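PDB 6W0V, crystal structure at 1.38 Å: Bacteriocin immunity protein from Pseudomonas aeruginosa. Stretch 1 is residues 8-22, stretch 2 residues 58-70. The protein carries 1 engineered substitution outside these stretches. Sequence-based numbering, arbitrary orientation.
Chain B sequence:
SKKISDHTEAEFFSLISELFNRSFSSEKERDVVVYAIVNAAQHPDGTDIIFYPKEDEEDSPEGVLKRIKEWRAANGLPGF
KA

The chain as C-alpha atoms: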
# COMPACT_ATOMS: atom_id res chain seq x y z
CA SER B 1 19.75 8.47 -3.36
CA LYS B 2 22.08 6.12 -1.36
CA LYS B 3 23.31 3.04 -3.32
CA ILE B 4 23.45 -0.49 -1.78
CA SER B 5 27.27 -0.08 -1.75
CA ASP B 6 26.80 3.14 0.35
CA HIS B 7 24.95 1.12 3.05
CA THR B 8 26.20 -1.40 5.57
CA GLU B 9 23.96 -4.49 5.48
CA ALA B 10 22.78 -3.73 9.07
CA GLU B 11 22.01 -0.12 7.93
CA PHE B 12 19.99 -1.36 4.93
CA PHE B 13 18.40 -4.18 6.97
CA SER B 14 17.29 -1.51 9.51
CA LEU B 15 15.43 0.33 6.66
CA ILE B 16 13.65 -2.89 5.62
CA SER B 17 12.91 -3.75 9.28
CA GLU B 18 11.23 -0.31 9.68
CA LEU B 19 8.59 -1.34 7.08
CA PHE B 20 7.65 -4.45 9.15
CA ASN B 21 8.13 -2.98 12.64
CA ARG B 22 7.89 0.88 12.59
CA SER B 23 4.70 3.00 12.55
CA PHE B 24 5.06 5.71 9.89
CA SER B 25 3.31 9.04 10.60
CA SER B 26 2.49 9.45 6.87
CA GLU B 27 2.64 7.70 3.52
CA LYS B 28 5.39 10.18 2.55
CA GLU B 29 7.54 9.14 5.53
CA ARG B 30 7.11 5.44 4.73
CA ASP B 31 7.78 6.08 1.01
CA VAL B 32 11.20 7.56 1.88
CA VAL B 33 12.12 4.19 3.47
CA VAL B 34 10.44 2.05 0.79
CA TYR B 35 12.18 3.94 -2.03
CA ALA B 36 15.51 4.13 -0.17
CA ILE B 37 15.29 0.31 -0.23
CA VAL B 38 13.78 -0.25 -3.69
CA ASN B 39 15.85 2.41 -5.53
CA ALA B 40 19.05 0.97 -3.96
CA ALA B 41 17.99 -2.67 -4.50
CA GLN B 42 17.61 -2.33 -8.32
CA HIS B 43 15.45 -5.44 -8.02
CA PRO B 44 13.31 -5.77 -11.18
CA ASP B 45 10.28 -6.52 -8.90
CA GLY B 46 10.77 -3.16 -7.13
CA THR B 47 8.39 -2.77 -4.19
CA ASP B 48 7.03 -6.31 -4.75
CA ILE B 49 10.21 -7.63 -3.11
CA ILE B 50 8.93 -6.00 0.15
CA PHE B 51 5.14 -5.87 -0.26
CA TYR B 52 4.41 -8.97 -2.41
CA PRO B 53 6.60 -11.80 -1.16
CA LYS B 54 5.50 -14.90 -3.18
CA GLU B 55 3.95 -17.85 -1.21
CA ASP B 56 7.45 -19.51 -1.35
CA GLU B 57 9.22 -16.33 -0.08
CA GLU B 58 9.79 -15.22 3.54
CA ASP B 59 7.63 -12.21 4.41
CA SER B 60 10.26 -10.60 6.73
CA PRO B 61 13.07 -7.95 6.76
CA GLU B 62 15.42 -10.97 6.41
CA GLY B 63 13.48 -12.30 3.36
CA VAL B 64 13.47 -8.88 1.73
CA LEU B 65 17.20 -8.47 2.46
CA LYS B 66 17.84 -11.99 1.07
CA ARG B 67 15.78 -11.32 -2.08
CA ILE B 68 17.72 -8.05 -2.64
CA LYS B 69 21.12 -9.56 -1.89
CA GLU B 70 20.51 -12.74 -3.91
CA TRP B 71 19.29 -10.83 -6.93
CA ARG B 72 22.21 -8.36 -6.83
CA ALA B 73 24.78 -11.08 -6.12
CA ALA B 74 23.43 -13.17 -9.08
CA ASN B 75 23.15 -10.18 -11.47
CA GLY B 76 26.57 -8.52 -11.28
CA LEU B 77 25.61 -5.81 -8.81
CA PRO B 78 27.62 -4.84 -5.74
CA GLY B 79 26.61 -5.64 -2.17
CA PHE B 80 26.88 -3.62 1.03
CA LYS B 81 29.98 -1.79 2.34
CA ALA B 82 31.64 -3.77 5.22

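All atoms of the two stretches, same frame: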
# COMPACT_ATOMS: atom_id res chain seq x y z
N THR B 8 25.89 -0.11 4.91
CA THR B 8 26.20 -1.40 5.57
C THR B 8 24.94 -2.26 5.45
O THR B 8 23.82 -1.72 5.30
CB THR B 8 26.65 -1.22 7.02
OG1 THR B 8 25.50 -0.77 7.73
CG2 THR B 8 27.81 -0.27 7.16
N GLU B 9 25.11 -3.57 5.51
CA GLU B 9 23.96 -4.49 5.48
C GLU B 9 23.03 -4.17 6.65
O GLU B 9 21.83 -4.09 6.44
CB GLU B 9 24.41 -5.93 5.57
CG GLU B 9 23.22 -6.87 5.64
CD GLU B 9 23.61 -8.31 5.44
OE1 GLU B 9 23.60 -9.06 6.43
OE2 GLU B 9 23.94 -8.65 4.30
N ALA B 10 23.58 -4.00 7.86
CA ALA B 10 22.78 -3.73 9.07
C ALA B 10 21.95 -2.46 8.83
O ALA B 10 20.75 -2.45 9.15
CB ALA B 10 23.67 -3.61 10.28
N GLU B 11 22.60 -1.45 8.25
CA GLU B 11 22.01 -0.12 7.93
C GLU B 11 20.81 -0.34 7.00
O GLU B 11 19.71 0.14 7.30
CB GLU B 11 23.09 0.75 7.31
CG GLU B 11 22.62 2.12 6.86
CD GLU B 11 23.76 2.92 6.25
OE1 GLU B 11 23.57 4.13 6.02
OE2 GLU B 11 24.84 2.34 6.06
N PHE B 12 21.03 -1.08 5.93
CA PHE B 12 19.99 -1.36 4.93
C PHE B 12 18.90 -2.24 5.54
O PHE B 12 17.69 -2.02 5.33
CB PHE B 12 20.62 -2.06 3.73
CG PHE B 12 19.75 -1.97 2.52
CD1 PHE B 12 19.61 -0.77 1.85
CD2 PHE B 12 19.03 -3.07 2.10
CE1 PHE B 12 18.82 -0.70 0.72
CE2 PHE B 12 18.23 -3.00 0.97
CZ PHE B 12 18.12 -1.80 0.30
N PHE B 13 19.32 -3.24 6.31
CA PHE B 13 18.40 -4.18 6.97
C PHE B 13 17.47 -3.41 7.91
O PHE B 13 16.28 -3.73 7.99
CB PHE B 13 19.17 -5.25 7.75
CG PHE B 13 18.23 -6.17 8.47
CD1 PHE B 13 17.45 -7.07 7.77
CD2 PHE B 13 18.08 -6.09 9.85
CE1 PHE B 13 16.56 -7.90 8.43
CE2 PHE B 13 17.19 -6.92 10.51
CZ PHE B 13 16.44 -7.82 9.80
N SER B 14 18.03 -2.42 8.61
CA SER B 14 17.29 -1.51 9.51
C SER B 14 16.16 -0.85 8.73
O SER B 14 15.03 -0.85 9.24
CB SER B 14 18.20 -0.50 10.12
OG SER B 14 17.53 0.24 11.12
N LEU B 15 16.46 -0.32 7.53
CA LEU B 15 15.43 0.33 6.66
C LEU B 15 14.31 -0.67 6.42
O LEU B 15 13.14 -0.31 6.61
CB LEU B 15 16.01 0.74 5.31
CG LEU B 15 16.87 2.00 5.28
CD1 LEU B 15 17.43 2.20 3.89
CD2 LEU B 15 16.08 3.21 5.74
N ILE B 16 14.66 -1.87 5.98
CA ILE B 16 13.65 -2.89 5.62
C ILE B 16 12.84 -3.19 6.88
O ILE B 16 11.62 -3.29 6.78
CB ILE B 16 14.32 -4.16 5.08
CG1 ILE B 16 15.13 -3.86 3.82
CG2 ILE B 16 13.26 -5.22 4.85
CD1 ILE B 16 16.09 -4.97 3.45
N SER B 17 13.54 -3.39 7.99
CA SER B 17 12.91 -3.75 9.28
C SER B 17 11.86 -2.70 9.63
O SER B 17 10.78 -3.09 10.07
CB SER B 17 13.93 -3.87 10.36
OG SER B 17 13.31 -4.20 11.58
N GLU B 18 12.17 -1.43 9.40
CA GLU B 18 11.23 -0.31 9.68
C GLU B 18 9.87 -0.63 9.04
O GLU B 18 8.86 -0.44 9.70
CB GLU B 18 11.75 1.01 9.14
CG GLU B 18 12.95 1.53 9.88
CD GLU B 18 13.36 2.93 9.50
OE1 GLU B 18 12.47 3.79 9.40
OE2 GLU B 18 14.55 3.17 9.30
N LEU B 19 9.86 -1.10 7.80
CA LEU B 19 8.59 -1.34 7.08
C LEU B 19 7.76 -2.40 7.79
O LEU B 19 6.54 -2.32 7.73
CB LEU B 19 8.88 -1.72 5.63
CG LEU B 19 9.63 -0.65 4.83
CD1 LEU B 19 9.87 -1.12 3.42
CD2 LEU B 19 8.85 0.66 4.84
N PHE B 20 8.39 -3.38 8.44
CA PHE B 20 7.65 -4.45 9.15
C PHE B 20 7.28 -3.99 10.55
O PHE B 20 6.24 -4.44 11.04
CB PHE B 20 8.50 -5.72 9.23
CG PHE B 20 8.68 -6.38 7.90
CD1 PHE B 20 9.64 -5.94 7.01
CD2 PHE B 20 7.88 -7.45 7.53
CE1 PHE B 20 9.80 -6.54 5.77
CE2 PHE B 20 8.04 -8.06 6.30
CZ PHE B 20 9.00 -7.61 5.43
N ASN B 21 8.11 -3.15 11.16
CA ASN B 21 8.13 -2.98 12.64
C ASN B 21 7.80 -1.55 13.07
O ASN B 21 7.38 -1.40 14.23
CB ASN B 21 9.47 -3.45 13.19
CG ASN B 21 9.71 -4.90 12.86
OD1 ASN B 21 8.83 -5.73 13.06
ND2 ASN B 21 10.87 -5.21 12.31
N ARG B 22 8.02 -0.55 12.22
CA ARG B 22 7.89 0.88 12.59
C ARG B 22 6.51 1.36 12.16
O ARG B 22 6.01 0.91 11.12
CB ARG B 22 8.99 1.74 11.95
CG ARG B 22 8.66 3.22 11.80
CD ARG B 22 9.84 3.99 11.22
NE ARG B 22 9.65 5.44 11.28
CZ ARG B 22 10.44 6.34 10.69
NH1 ARG B 22 11.48 5.97 9.95
NH2 ARG B 22 10.17 7.63 10.83
N GLU B 58 9.94 -15.59 2.12
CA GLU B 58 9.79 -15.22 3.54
C GLU B 58 9.33 -13.77 3.61
O GLU B 58 10.00 -12.88 3.08
CB GLU B 58 11.06 -15.42 4.35
CG GLU B 58 10.80 -15.28 5.83
CD GLU B 58 11.98 -15.63 6.71
OE1 GLU B 58 12.68 -14.70 7.14
OE2 GLU B 58 12.17 -16.82 6.96
N ASP B 59 8.19 -13.56 4.23
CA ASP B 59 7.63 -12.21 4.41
C ASP B 59 8.26 -11.62 5.67
O ASP B 59 7.64 -11.70 6.73
CB ASP B 59 6.12 -12.32 4.46
CG ASP B 59 5.49 -10.95 4.44
OD1 ASP B 59 6.24 -9.98 4.20
OD2 ASP B 59 4.30 -10.90 4.67
N SER B 60 9.49 -11.13 5.57
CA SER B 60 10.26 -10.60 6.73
C SER B 60 11.38 -9.68 6.26
O SER B 60 11.69 -9.69 5.07
CB SER B 60 10.79 -11.74 7.56
OG SER B 60 11.71 -12.51 6.81
N PRO B 61 11.97 -8.84 7.14
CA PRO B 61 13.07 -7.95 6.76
C PRO B 61 14.19 -8.85 6.25
O PRO B 61 14.78 -8.53 5.25
CB PRO B 61 13.37 -7.10 8.02
CG PRO B 61 12.64 -7.79 9.16
CD PRO B 61 11.54 -8.62 8.53
N GLU B 62 14.36 -10.03 6.84
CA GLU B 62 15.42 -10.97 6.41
C GLU B 62 15.13 -11.47 5.00
O GLU B 62 16.06 -11.52 4.21
CB GLU B 62 15.54 -12.13 7.39
CG GLU B 62 16.02 -11.69 8.75
CD GLU B 62 14.92 -11.24 9.69
OE1 GLU B 62 15.26 -10.85 10.82
OE2 GLU B 62 13.74 -11.28 9.29
N GLY B 63 13.87 -11.82 4.70
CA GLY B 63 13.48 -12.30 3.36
C GLY B 63 13.71 -11.22 2.34
O GLY B 63 14.25 -11.46 1.29
N VAL B 64 13.28 -10.01 2.67
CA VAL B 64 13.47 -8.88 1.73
C VAL B 64 14.97 -8.72 1.48
O VAL B 64 15.37 -8.59 0.34
CB VAL B 64 12.88 -7.58 2.27
CG1 VAL B 64 13.26 -6.41 1.38
CG2 VAL B 64 11.38 -7.68 2.47
N LEU B 65 15.74 -8.69 2.56
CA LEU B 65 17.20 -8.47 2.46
C LEU B 65 17.78 -9.59 1.60
O LEU B 65 18.54 -9.28 0.69
CB LEU B 65 17.82 -8.46 3.85
CG LEU B 65 19.32 -8.22 3.86
CD1 LEU B 65 19.65 -6.79 3.47
CD2 LEU B 65 19.89 -8.57 5.22
N LYS B 66 17.38 -10.83 1.87
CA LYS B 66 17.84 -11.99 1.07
C LYS B 66 17.47 -11.78 -0.39
O LYS B 66 18.30 -11.95 -1.27
CB LYS B 66 17.20 -13.28 1.56
CG LYS B 66 17.74 -14.51 0.84
CD LYS B 66 16.97 -15.77 1.11
CE LYS B 66 15.81 -15.96 0.17
NZ LYS B 66 15.27 -17.34 0.23
N ARG B 67 16.22 -11.43 -0.67
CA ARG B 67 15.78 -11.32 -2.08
C ARG B 67 16.62 -10.24 -2.77
O ARG B 67 17.00 -10.44 -3.94
CB ARG B 67 14.28 -11.05 -2.12
CG ARG B 67 13.48 -12.27 -1.70
CD ARG B 67 12.02 -12.07 -1.99
NE ARG B 67 11.35 -11.12 -1.12
CZ ARG B 67 10.95 -11.37 0.11
NH1 ARG B 67 11.18 -12.54 0.68
NH2 ARG B 67 10.28 -10.46 0.80
N ILE B 68 16.93 -9.17 -2.06
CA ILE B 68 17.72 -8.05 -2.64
C ILE B 68 19.15 -8.53 -2.85
O ILE B 68 19.68 -8.35 -3.94
CB ILE B 68 17.66 -6.83 -1.73
CG1 ILE B 68 16.25 -6.24 -1.78
CG2 ILE B 68 18.72 -5.82 -2.13
CD1 ILE B 68 16.01 -5.14 -0.80
N LYS B 69 19.71 -9.14 -1.82
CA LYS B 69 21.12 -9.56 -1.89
C LYS B 69 21.27 -10.64 -2.95
O LYS B 69 22.23 -10.59 -3.71
CB LYS B 69 21.53 -10.09 -0.53
CG LYS B 69 21.78 -9.00 0.48
CD LYS B 69 21.96 -9.55 1.85
CE LYS B 69 23.13 -10.50 1.95
NZ LYS B 69 23.21 -11.00 3.33
N GLU B 70 20.36 -11.60 -2.98
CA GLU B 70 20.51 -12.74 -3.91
C GLU B 70 20.43 -12.20 -5.32
O GLU B 70 21.21 -12.60 -6.18
CB GLU B 70 19.44 -13.79 -3.71
CG GLU B 70 19.69 -14.61 -2.49
CD GLU B 70 18.81 -15.83 -2.45
OE1 GLU B 70 17.77 -15.84 -3.14
OE2 GLU B 70 19.16 -16.76 -1.73

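Residues 61-70 form a helix that packs against helix 9-21 with an angle of 133° between their N-to-C directions and an axial closest approach of 8.9 Å. The contact buries 642 Å² over both sides and is mostly apolar, with a single salt bridge across it.

Stretch 2 begins with a loop that prepares the helix start. Glu-58 does not reach stretch 1, but its carbonyl O accepts a hydrogen bond from Arg-67 NH1 (2.7 Å), tying the loop to the helix that follows. The CA-to-CB bond of Asp-59 points sideways, but the end of its side chain comes nearer, and its OD1 lies 3.4 Å from Phe-20 CE2, at the edge of the ring. Ser-60 is the N-cap: its OG accepts from Gly-63 N at 3.1 Å, while its backbone C lies over the face of Phe-20, 3.3 Å from CZ.

Pro-61 opens the helix, a position that suits proline because its nitrogen has no hydrogen to donate. Its ring is a knob among Phe-13, Ile-16, Ser-17 and Phe-20. Pro-61 CD sits 3.7 Å from the centroid of the Phe-20 ring and 13° off its normal, a CH-pi contact, while Pro-61 CB reaches Phe-13 CE1 at 3.3 Å. The backbones come close here, with Ser-17 CA 4.9 Å from Pro-61 CA and 3.6 Å from Pro-61 CB; the CA-to-CB bond of Ser-17 points sideways. Glu-62 starts away from stretch 1, yet its side chain bends back to place OE1 3.4 Å from Phe-13 CZ, at the ring edge.

Gly-63 makes no contact with stretch 1; an ideal CB there would lie 2.0 Å from Glu-58 O, so the tight loop leaves no room for one. Val-64 is buried, with CB 3.5 Å from Ile-16 CG2 and CG2 3.8 Å from Phe-20 CZ.

Leu-65 is the second knob from this helix, set among Glu-9, Phe-12, Phe-13 and Ile-16. Its CD1 meets the edge of Phe-12 at CD2 (4.0 Å), and its CD2 approaches Phe-13 CD1 (3.8 Å) and Glu-9 CD (3.7 Å). In return, Ile-16 fits among Pro-61, Val-64, Leu-65 and Ile-68, so knobs from both helices interlock. Lys-66 is exposed and beyond reach of stretch 1.

Ile-68 extends the apolar seam, its CD1 lying 3.6 Å from Phe-12 CE2, at the ring edge, and 4.3 Å from Ile-16 CD1. At the more exposed margin, Lys-69 NZ donates to Glu-9 OE2 at 2.6 Å, a hydrogen-bonded salt bridge that pairs two charges beside the hydrophobic packing. Glu-70 lies out of reach.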